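Local coordinates for protein ubiquitin conjugating enzyme (Plasmodium yoelii, PDB 2PWQ) that probably transfers activated ubiquitin as an E2 conjugating enzyme, carrying it as a thioester on an active-site cysteine, at residues H154-F157 with V158-S162. Sequence-based numbering, arbitrary orientation.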
ATOM      1  N   HIS A 154      21.308 -10.723   2.913  1.00 43.34           N
ATOM      2  CA  HIS A 154      20.232 -10.020   3.547  1.00 41.64           C
ATOM      3  C   HIS A 154      20.735  -8.722   4.133  1.00 40.06           C
ATOM      4  O   HIS A 154      20.014  -7.729   4.116  1.00 38.38           O
ATOM      5  CB  HIS A 154      19.585 -10.882   4.634  1.00 41.75           C
ATOM      6  CG  HIS A 154      18.524 -10.165   5.406  1.00 41.71           C
ATOM      7  ND1 HIS A 154      18.797  -9.448   6.558  1.00 40.21           N
ATOM      8  CD2 HIS A 154      17.195 -10.026   5.177  1.00 38.73           C
ATOM      9  CE1 HIS A 154      17.679  -8.903   7.009  1.00 35.21           C
ATOM     10  NE2 HIS A 154      16.695  -9.219   6.180  1.00 36.85           N
ATOM     11  N   ALA A 155      21.968  -8.699   4.618  1.00 38.25           N
ATOM     12  CA  ALA A 155      22.475  -7.472   5.223  1.00 39.07           C
ATOM     13  C   ALA A 155      22.608  -6.393   4.149  1.00 41.06           C
ATOM     14  O   ALA A 155      22.648  -5.199   4.469  1.00 41.65           O
ATOM     15  CB  ALA A 155      23.811  -7.709   5.852  1.00 39.17           C
ATOM     16  N   LEU A 156      22.716  -6.841   2.894  1.00 41.18           N
ATOM     17  CA  LEU A 156      22.817  -5.902   1.755  1.00 42.26           C
ATOM     18  C   LEU A 156      21.411  -5.439   1.450  1.00 42.64           C
ATOM     19  O   LEU A 156      21.186  -4.250   1.229  1.00 43.89           O
ATOM     20  CB  LEU A 156      23.399  -6.583   0.519  1.00 41.33           C
ATOM     21  CG  LEU A 156      23.496  -5.781  -0.797  1.00 42.13           C
ATOM     22  CD1 LEU A 156      24.124  -4.406  -0.559  1.00 41.43           C
ATOM     23  CD2 LEU A 156      24.229  -6.567  -1.860  1.00 41.29           C
ATOM     24  N   PHE A 157      20.470  -6.381   1.423  1.00 42.02           N
ATOM     25  CA  PHE A 157      19.065  -6.033   1.245  1.00 42.33           C
ATOM     26  C   PHE A 157      18.670  -4.868   2.137  1.00 41.80           C
ATOM     27  O   PHE A 157      18.052  -3.892   1.684  1.00 41.53           O
ATOM     28  CB  PHE A 157      18.125  -7.207   1.523  1.00 42.43           C
ATOM     29  CG  PHE A 157      16.701  -6.780   1.690  1.00 42.15           C
ATOM     30  CD1 PHE A 157      15.879  -6.635   0.571  1.00 41.52           C
ATOM     31  CD2 PHE A 157      16.198  -6.443   2.968  1.00 40.27           C
ATOM     32  CE1 PHE A 157      14.572  -6.199   0.709  1.00 40.50           C
ATOM     33  CE2 PHE A 157      14.894  -5.996   3.127  1.00 37.87           C
ATOM     34  CZ  PHE A 157      14.071  -5.887   2.006  1.00 41.89           C
ATOM     35  N   VAL A 158      19.023  -4.969   3.407  1.00 41.36           N
ATOM     36  CA  VAL A 158      18.588  -3.988   4.379  1.00 40.34           C
ATOM     37  C   VAL A 158      19.176  -2.656   3.946  1.00 40.51           C
ATOM     38  O   VAL A 158      18.499  -1.631   3.954  1.00 39.36           O
ATOM     39  CB  VAL A 158      19.003  -4.372   5.834  1.00 40.44           C
ATOM     40  CG1 VAL A 158      18.734  -3.242   6.790  1.00 39.61           C
ATOM     41  CG2 VAL A 158      18.281  -5.644   6.269  1.00 36.13           C
ATOM     42  N   LYS A 159      20.445  -2.690   3.559  1.00 41.29           N
ATOM     43  CA  LYS A 159      21.132  -1.463   3.132  1.00 40.37           C
ATOM     44  C   LYS A 159      20.568  -0.882   1.850  1.00 39.04           C
ATOM     45  O   LYS A 159      20.409   0.332   1.762  1.00 40.22           O
ATOM     46  CB  LYS A 159      22.648  -1.661   3.026  1.00 41.52           C
ATOM     47  CG  LYS A 159      23.337  -1.495   4.369  1.00 42.51           C
ATOM     48  CD  LYS A 159      23.308  -0.051   4.785  1.00 45.50           C
ATOM     49  CE  LYS A 159      24.072   0.137   6.055  1.00 44.32           C
ATOM     50  NZ  LYS A 159      24.089   1.573   6.428  1.00 46.07           N
ATOM     51  N   THR A 160      20.253  -1.730   0.876  1.00 37.47           N
ATOM     52  CA  THR A 160      19.665  -1.261  -0.384  1.00 36.51           C
ATOM     53  C   THR A 160      18.261  -0.638  -0.142  1.00 36.54           C
ATOM     54  O   THR A 160      17.952   0.473  -0.598  1.00 36.36           O
ATOM     55  CB  THR A 160      19.584  -2.419  -1.383  1.00 36.46           C
ATOM     56  OG1 THR A 160      20.906  -2.888  -1.655  1.00 36.23           O
ATOM     57  CG2 THR A 160      18.949  -1.990  -2.700  1.00 33.52           C
ATOM     58  N   ALA A 161      17.436  -1.350   0.613  1.00 34.85           N
ATOM     59  CA  ALA A 161      16.104  -0.880   0.989  1.00 33.67           C
ATOM     60  C   ALA A 161      16.154   0.402   1.801  1.00 32.26           C
ATOM     61  O   ALA A 161      15.346   1.289   1.608  1.00 33.77           O
ATOM     62  CB  ALA A 161      15.342  -1.989   1.725  1.00 32.23           C
ATOM     63  N   SER A 162      17.102   0.522   2.699  1.00 31.85           N
ATOM     64  CA  SER A 162      17.334   1.799   3.329  1.00 33.27           C
ATOM     65  C   SER A 162      17.784   2.996   2.403  1.00 34.96           C
ATOM     66  O   SER A 162      17.267   4.112   2.544  1.00 35.44           O
ATOM     67  CB  SER A 162      18.331   1.577   4.457  1.00 34.63           C
ATOM     68  OG  SER A 162      18.546   2.801   5.178  1.00 39.49           O
TER
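Phe157 and Ala161, one helical turn apart, form the buried side of this first part of helix 154-168. The methyl CB of Ala161 lies over one face of the Phe157 ring, displaced toward the rim, with CZ the nearest ring atom at 4.1 Å. CG of Phe157 is opposite the backbone N (chi1 165°) and stands beside the carbonyl carbon, which brings the ring near the next residue, with Phe157 CD2 4.0 Å from Val158 CG2. Beneath this pair the backbone is tight: Ala161 N donates to Phe157 O over 2.8 Å, with an N-H...O angle of 171°. Beyond the turn, the Phe157 ring meets Tyr150 edge-to-face and also packs on Trp96 and Pro98, while Tyr67 touches both Phe157 and Ala161.

A second grip centres on Leu156 O, which accepts twice from Thr160. Thr160 N reaches Leu156 O at 2.7 Å, almost in line with the carbonyl bond. Thr160 OG1 reaches the same Leu156 O at 3.2 Å, from above the carbonyl plane and off the lone pairs. Thr160 OG1 sits beside its own backbone N (chi1 -62°), which turns the hydroxyl back toward the preceding turn and within 3.7 Å of Leu156 CD1. Met149 of helix 144-152 touches both side chains.

On the exposed side, His154 CE1 still meets Val158 CG2 closely, at 3.4 Å and obliquely to the ring. The looser part is at Ala155 and Lys159, both exposed: Ala155 O receives only a weak, 3.5 Å bond from Lys159 N, and the bent Lys159 chain leads away from the preceding turn. The whole is an amphipathic alpha-helix with i to i+4 pairing, its aromatic-bearing side laid against helix 144-152 and neighbouring loops in the C-terminal helical part of the ubiquitin-conjugating (UBC) fold.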